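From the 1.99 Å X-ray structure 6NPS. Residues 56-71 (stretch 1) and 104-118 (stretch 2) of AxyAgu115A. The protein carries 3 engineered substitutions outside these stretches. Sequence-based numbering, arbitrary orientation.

Stretch 1, residues 56-71: DRDMLSRHAVLYGTVG
Stretch 2, residues 104-118: QPIQGVEKALVIAGS

The contact is built on two neighbouring parallel strands, 64-69 and 111-117, whose axes approach to 4.6 Å and run 11° apart. Register is one to one: His63 lies beside Lys111, Ala64 beside Ala112, and so on to Thr69 beside Gly117. CA-CA separations range from 4.4 Å, between Tyr67 CA and Ile115 CA, to 5.1 Å, between Gly68 CA and Ala116 CA. Backbone angles stay extended throughout, typically near -120/130; Gly68 is the most stretched, at 176/168.

Backbone hydrogen bonds follow the parallel rule: Ala64, Leu66 and Gly68 each bond two odd residues of stretch 2, through N to one and O to the next, while Arg62 enters through its O alone and Val70 through its N alone. Lys111 N donates to Arg62 O (3.2 Å), Ala64 N to Lys111 O (3.0 Å), Leu113 N to Ala64 O (2.9 Å), Leu66 N to Leu113 O (2.8 Å), Ile115 N to Leu66 O (2.8 Å), Gly68 N to Ile115 O (2.9 Å), Gly117 N to Gly68 O (2.9 Å) and Val70 N to Gly117 O (2.9 Å). The ladder opens with a doubled acceptor: Arg62 O also takes Glu110 N at 2.6 Å, where the chain corner at Glu110 (-84/-39) meets the one at Arg62 (-54/-32). CA-H...O contacts supplement the ladder, among them Ala112 CA to Ala64 O at 3.0 Å and His63 CA to Lys111 O at 3.1 Å.

Apolar packing divides between the two sheet faces. On the face of Ala64, Leu66, Ala112 and Val114, Leu66 (m, t) loses the largest area to the other stretch; its CD1 reaches Ala112 CB at 3.6 Å and Pro105 CB at 4.2 Å. Ala64 CB meets Val109 CG1 at 3.9 Å, with Val109 in t. Before the corner, Leu60 (m, t) points toward stretch 2, placing CD1 3.7 Å from Ile106 CD1 (p, t) and CB 3.8 Å from Val109 CG2. On the opposite face, Tyr67 CB lies 4.0 Å from Ile115 CB. Tyr67 is p with chi2 at -90°, so its ring leads away from stretch 2, while Ile115 is m, t. Val65 (t) and Leu113 (t, p) share this face.

The aromatic contact is aliphatic on ring. His63 (m, chi2 -163°) presents one ring face to Lys111, whose CB sits 4.1 Å from the ring centroid and 8° off its normal. Lys111 runs m, m, m, t, and its amine is hydrogen-bonded elsewhere in the structure.

Charge plays a looser part. Glu110 (m, t, chi3 51°) brings OE2 within 3.2 Å of Arg62 CG, yet Arg62 NH1 remains 4.3 Å from Glu110 OE2, beyond a salt bridge.

A turn and a water lie at the stretch 2 residues before the corner at Glu110. Ile106 to Val109 forms a type II turn, closed by Val109 N to Ile106 O (3.2 Å); Gly108 at 87/-22 has angles that call for glycine, since a CB would jam against the preceding carbonyl. One water lies between the stretches, 2.6 Å from Arg57 O and 2.9 Å from Gln107 O, within hydrogen-bonding reach of both carbonyls, which could not bond each other.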

# COMPACT_ATOMS: atom_id res chain seq x y z
N ASP A 56 -63.06 30.08 -35.55
CA ASP A 56 -64.32 30.82 -35.65
C ASP A 56 -64.66 31.38 -34.27
O ASP A 56 -64.80 30.62 -33.30
CB ASP A 56 -65.43 29.91 -36.18
CG ASP A 56 -66.75 30.64 -36.40
OD1 ASP A 56 -67.06 31.60 -35.66
OD2 ASP A 56 -67.50 30.24 -37.32
N ARG A 57 -64.79 32.68 -34.18
CA ARG A 57 -65.08 33.28 -32.91
C ARG A 57 -66.44 32.92 -32.33
O ARG A 57 -66.64 32.97 -31.16
CB ARG A 57 -64.94 34.77 -32.97
CG ARG A 57 -63.51 35.21 -32.97
CD ARG A 57 -63.26 36.24 -34.02
NE ARG A 57 -63.32 37.54 -33.43
CZ ARG A 57 -62.30 38.36 -33.37
NH1 ARG A 57 -61.17 38.00 -33.86
NH2 ARG A 57 -62.45 39.54 -32.84
N ASP A 58 -67.39 32.63 -33.17
CA ASP A 58 -68.68 32.21 -32.64
C ASP A 58 -68.65 30.80 -32.06
O ASP A 58 -69.63 30.38 -31.46
CB ASP A 58 -69.74 32.31 -33.72
CG ASP A 58 -70.21 33.73 -33.92
OD1 ASP A 58 -70.57 34.37 -32.91
OD2 ASP A 58 -70.22 34.19 -35.08
N MET A 59 -67.54 30.09 -32.22
CA MET A 59 -67.41 28.73 -31.70
C MET A 59 -66.66 28.64 -30.37
O MET A 59 -66.38 27.55 -29.88
CB MET A 59 -66.74 27.83 -32.74
CG MET A 59 -67.31 27.96 -34.14
SD MET A 59 -68.69 26.84 -34.44
CE MET A 59 -67.87 25.25 -34.31
N LEU A 60 -66.33 29.79 -29.78
CA LEU A 60 -65.57 29.82 -28.54
C LEU A 60 -66.49 29.49 -27.37
O LEU A 60 -67.71 29.65 -27.43
CB LEU A 60 -64.94 31.19 -28.34
CG LEU A 60 -63.79 31.53 -29.29
CD1 LEU A 60 -63.35 32.99 -29.14
CD2 LEU A 60 -62.65 30.57 -28.92
N SER A 61 -65.87 29.05 -26.29
CA SER A 61 -66.61 28.80 -25.06
C SER A 61 -66.93 30.13 -24.38
O SER A 61 -66.29 31.15 -24.62
CB SER A 61 -65.77 27.88 -24.16
OG SER A 61 -66.00 28.11 -22.79
N ARG A 62 -67.95 30.11 -23.52
CA ARG A 62 -68.24 31.31 -22.73
C ARG A 62 -67.02 31.81 -21.95
O ARG A 62 -66.87 33.03 -21.78
CB ARG A 62 -69.41 31.04 -21.78
CG ARG A 62 -70.72 30.78 -22.51
CD ARG A 62 -71.55 29.73 -21.79
NE ARG A 62 -72.38 28.93 -22.70
CZ ARG A 62 -73.68 29.10 -22.90
NH1 ARG A 62 -74.34 30.06 -22.27
NH2 ARG A 62 -74.33 28.30 -23.75
N HIS A 63 -66.12 30.92 -21.51
CA HIS A 63 -64.82 31.29 -20.94
C HIS A 63 -63.74 30.76 -21.88
O HIS A 63 -63.68 29.54 -22.13
CB HIS A 63 -64.61 30.73 -19.52
CG HIS A 63 -65.60 31.25 -18.51
ND1 HIS A 63 -65.39 31.15 -17.15
CD2 HIS A 63 -66.79 31.87 -18.67
CE1 HIS A 63 -66.43 31.68 -16.51
NE2 HIS A 63 -67.29 32.12 -17.41
N ALA A 64 -62.89 31.65 -22.37
CA ALA A 64 -62.00 31.32 -23.47
C ALA A 64 -60.59 31.80 -23.15
O ALA A 64 -60.39 32.69 -22.32
CB ALA A 64 -62.50 31.94 -24.80
N VAL A 65 -59.60 31.17 -23.79
CA VAL A 65 -58.20 31.54 -23.66
C VAL A 65 -57.81 32.21 -24.98
O VAL A 65 -57.98 31.61 -26.05
CB VAL A 65 -57.31 30.32 -23.38
CG1 VAL A 65 -55.84 30.71 -23.45
CG2 VAL A 65 -57.65 29.67 -21.98
N LEU A 66 -57.37 33.46 -24.90
CA LEU A 66 -57.05 34.27 -26.09
C LEU A 66 -55.58 34.65 -25.99
O LEU A 66 -55.19 35.40 -25.09
CB LEU A 66 -57.93 35.51 -26.17
CG LEU A 66 -59.45 35.31 -26.10
CD1 LEU A 66 -60.21 36.64 -26.11
CD2 LEU A 66 -59.93 34.45 -27.24
N TYR A 67 -54.75 34.11 -26.89
CA TYR A 67 -53.31 34.32 -26.84
C TYR A 67 -52.81 34.90 -28.16
O TYR A 67 -53.46 34.80 -29.20
CB TYR A 67 -52.59 33.01 -26.54
CG TYR A 67 -52.61 32.02 -27.69
CD1 TYR A 67 -53.63 31.08 -27.80
CD2 TYR A 67 -51.61 32.04 -28.68
CE1 TYR A 67 -53.68 30.19 -28.85
CE2 TYR A 67 -51.64 31.15 -29.74
CZ TYR A 67 -52.67 30.22 -29.82
OH TYR A 67 -52.70 29.33 -30.86
N GLY A 68 -51.65 35.52 -28.12
CA GLY A 68 -51.11 36.14 -29.31
C GLY A 68 -49.83 36.88 -29.02
O GLY A 68 -49.46 37.08 -27.85
N THR A 69 -49.16 37.26 -30.11
CA THR A 69 -47.95 38.07 -30.10
C THR A 69 -48.31 39.44 -30.65
O THR A 69 -48.97 39.54 -31.70
CB THR A 69 -46.85 37.45 -30.98
OG1 THR A 69 -46.63 36.08 -30.59
CG2 THR A 69 -45.53 38.22 -30.84
N VAL A 70 -47.93 40.49 -29.92
CA VAL A 70 -48.24 41.84 -30.39
C VAL A 70 -47.71 42.01 -31.81
O VAL A 70 -46.63 41.51 -32.15
CB VAL A 70 -47.62 42.90 -29.45
CG1 VAL A 70 -47.89 44.31 -30.01
CG2 VAL A 70 -48.15 42.81 -28.04
N GLY A 71 -48.48 42.70 -32.66
CA GLY A 71 -48.09 42.83 -34.04
C GLY A 71 -48.37 41.62 -34.90
O GLY A 71 -48.12 41.67 -36.10
N GLN A 104 -66.19 40.17 -20.95
CA GLN A 104 -66.95 40.37 -22.18
C GLN A 104 -66.10 40.81 -23.38
O GLN A 104 -66.43 41.80 -24.05
CB GLN A 104 -68.08 41.36 -21.95
CG GLN A 104 -69.03 40.98 -20.82
CD GLN A 104 -70.02 39.89 -21.23
OE1 GLN A 104 -70.11 39.53 -22.40
NE2 GLN A 104 -70.76 39.37 -20.26
N PRO A 105 -65.02 40.08 -23.70
CA PRO A 105 -64.09 40.56 -24.74
C PRO A 105 -64.69 40.61 -26.14
O PRO A 105 -64.38 41.52 -26.91
CB PRO A 105 -62.95 39.55 -24.67
CG PRO A 105 -63.58 38.31 -24.12
CD PRO A 105 -64.60 38.80 -23.13
N ILE A 106 -65.52 39.63 -26.50
CA ILE A 106 -66.15 39.57 -27.81
C ILE A 106 -67.51 38.91 -27.60
O ILE A 106 -67.80 38.38 -26.53
CB ILE A 106 -65.33 38.76 -28.84
CG1 ILE A 106 -65.15 37.31 -28.40
CG2 ILE A 106 -63.96 39.41 -29.10
CD1 ILE A 106 -63.97 36.61 -29.07
N GLN A 107 -68.34 38.96 -28.64
CA GLN A 107 -69.68 38.39 -28.55
C GLN A 107 -69.60 36.88 -28.31
O GLN A 107 -68.80 36.18 -28.94
CB GLN A 107 -70.48 38.68 -29.82
CG GLN A 107 -71.96 38.84 -29.54
CD GLN A 107 -72.33 40.28 -29.18
OE1 GLN A 107 -72.52 41.12 -30.07
NE2 GLN A 107 -72.41 40.57 -27.88
N GLY A 108 -70.44 36.39 -27.39
CA GLY A 108 -70.45 34.99 -27.03
C GLY A 108 -69.47 34.58 -25.94
O GLY A 108 -69.68 33.54 -25.30
N VAL A 109 -68.41 35.37 -25.71
CA VAL A 109 -67.41 35.08 -24.68
C VAL A 109 -67.68 35.99 -23.47
O VAL A 109 -67.64 37.23 -23.58
CB VAL A 109 -65.99 35.28 -25.23
CG1 VAL A 109 -64.93 34.88 -24.21
CG2 VAL A 109 -65.80 34.43 -26.46
N GLU A 110 -67.96 35.38 -22.30
CA GLU A 110 -68.22 36.12 -21.07
C GLU A 110 -66.95 36.53 -20.32
O GLU A 110 -66.89 37.61 -19.75
CB GLU A 110 -69.12 35.29 -20.15
CG GLU A 110 -70.43 34.90 -20.82
CD GLU A 110 -71.32 34.01 -19.96
OE1 GLU A 110 -71.57 34.37 -18.79
OE2 GLU A 110 -71.78 32.96 -20.47
N LYS A 111 -65.94 35.66 -20.29
CA LYS A 111 -64.67 35.92 -19.64
C LYS A 111 -63.60 35.29 -20.50
O LYS A 111 -63.82 34.26 -21.13
CB LYS A 111 -64.53 35.32 -18.21
CG LYS A 111 -65.58 35.73 -17.20
CD LYS A 111 -65.50 37.23 -16.87
CE LYS A 111 -64.25 37.61 -16.09
NZ LYS A 111 -64.45 38.93 -15.39
N ALA A 112 -62.43 35.93 -20.53
CA ALA A 112 -61.31 35.36 -21.23
C ALA A 112 -60.04 35.61 -20.44
O ALA A 112 -59.87 36.65 -19.78
CB ALA A 112 -61.16 35.93 -22.66
N LEU A 113 -59.13 34.66 -20.53
CA LEU A 113 -57.76 34.87 -20.12
C LEU A 113 -56.99 35.34 -21.34
O LEU A 113 -56.93 34.63 -22.35
CB LEU A 113 -57.20 33.57 -19.54
CG LEU A 113 -55.70 33.54 -19.29
CD1 LEU A 113 -55.33 34.68 -18.35
CD2 LEU A 113 -55.30 32.19 -18.69
N VAL A 114 -56.41 36.54 -21.29
CA VAL A 114 -55.64 37.06 -22.42
C VAL A 114 -54.15 36.84 -22.14
O VAL A 114 -53.66 37.16 -21.05
CB VAL A 114 -55.94 38.54 -22.70
CG1 VAL A 114 -55.06 39.05 -23.83
CG2 VAL A 114 -57.40 38.69 -23.08
N ILE A 115 -53.44 36.25 -23.10
CA ILE A 115 -52.01 35.99 -22.97
C ILE A 115 -51.35 36.68 -24.17
O ILE A 115 -51.45 36.20 -25.30
CB ILE A 115 -51.69 34.50 -22.91
CG1 ILE A 115 -52.56 33.84 -21.83
CG2 ILE A 115 -50.17 34.25 -22.69
CD1 ILE A 115 -52.25 32.37 -21.56
N ALA A 116 -50.75 37.85 -23.94
CA ALA A 116 -50.14 38.66 -24.99
C ALA A 116 -48.62 38.72 -24.79
O ALA A 116 -48.15 39.28 -23.80
CB ALA A 116 -50.74 40.07 -24.99
N GLY A 117 -47.86 38.19 -25.75
CA GLY A 117 -46.41 38.32 -25.73
C GLY A 117 -45.89 39.54 -26.46
O GLY A 117 -46.44 39.97 -27.49
N SER A 118 -44.80 40.11 -25.95
CA SER A 118 -44.17 41.23 -26.63
C SER A 118 -43.50 40.79 -27.92
O SER A 118 -43.28 41.62 -28.82
CB SER A 118 -43.13 41.89 -25.74
OG SER A 118 -42.04 40.98 -25.51
O HOH W 1 -68.38 33.29 -29.19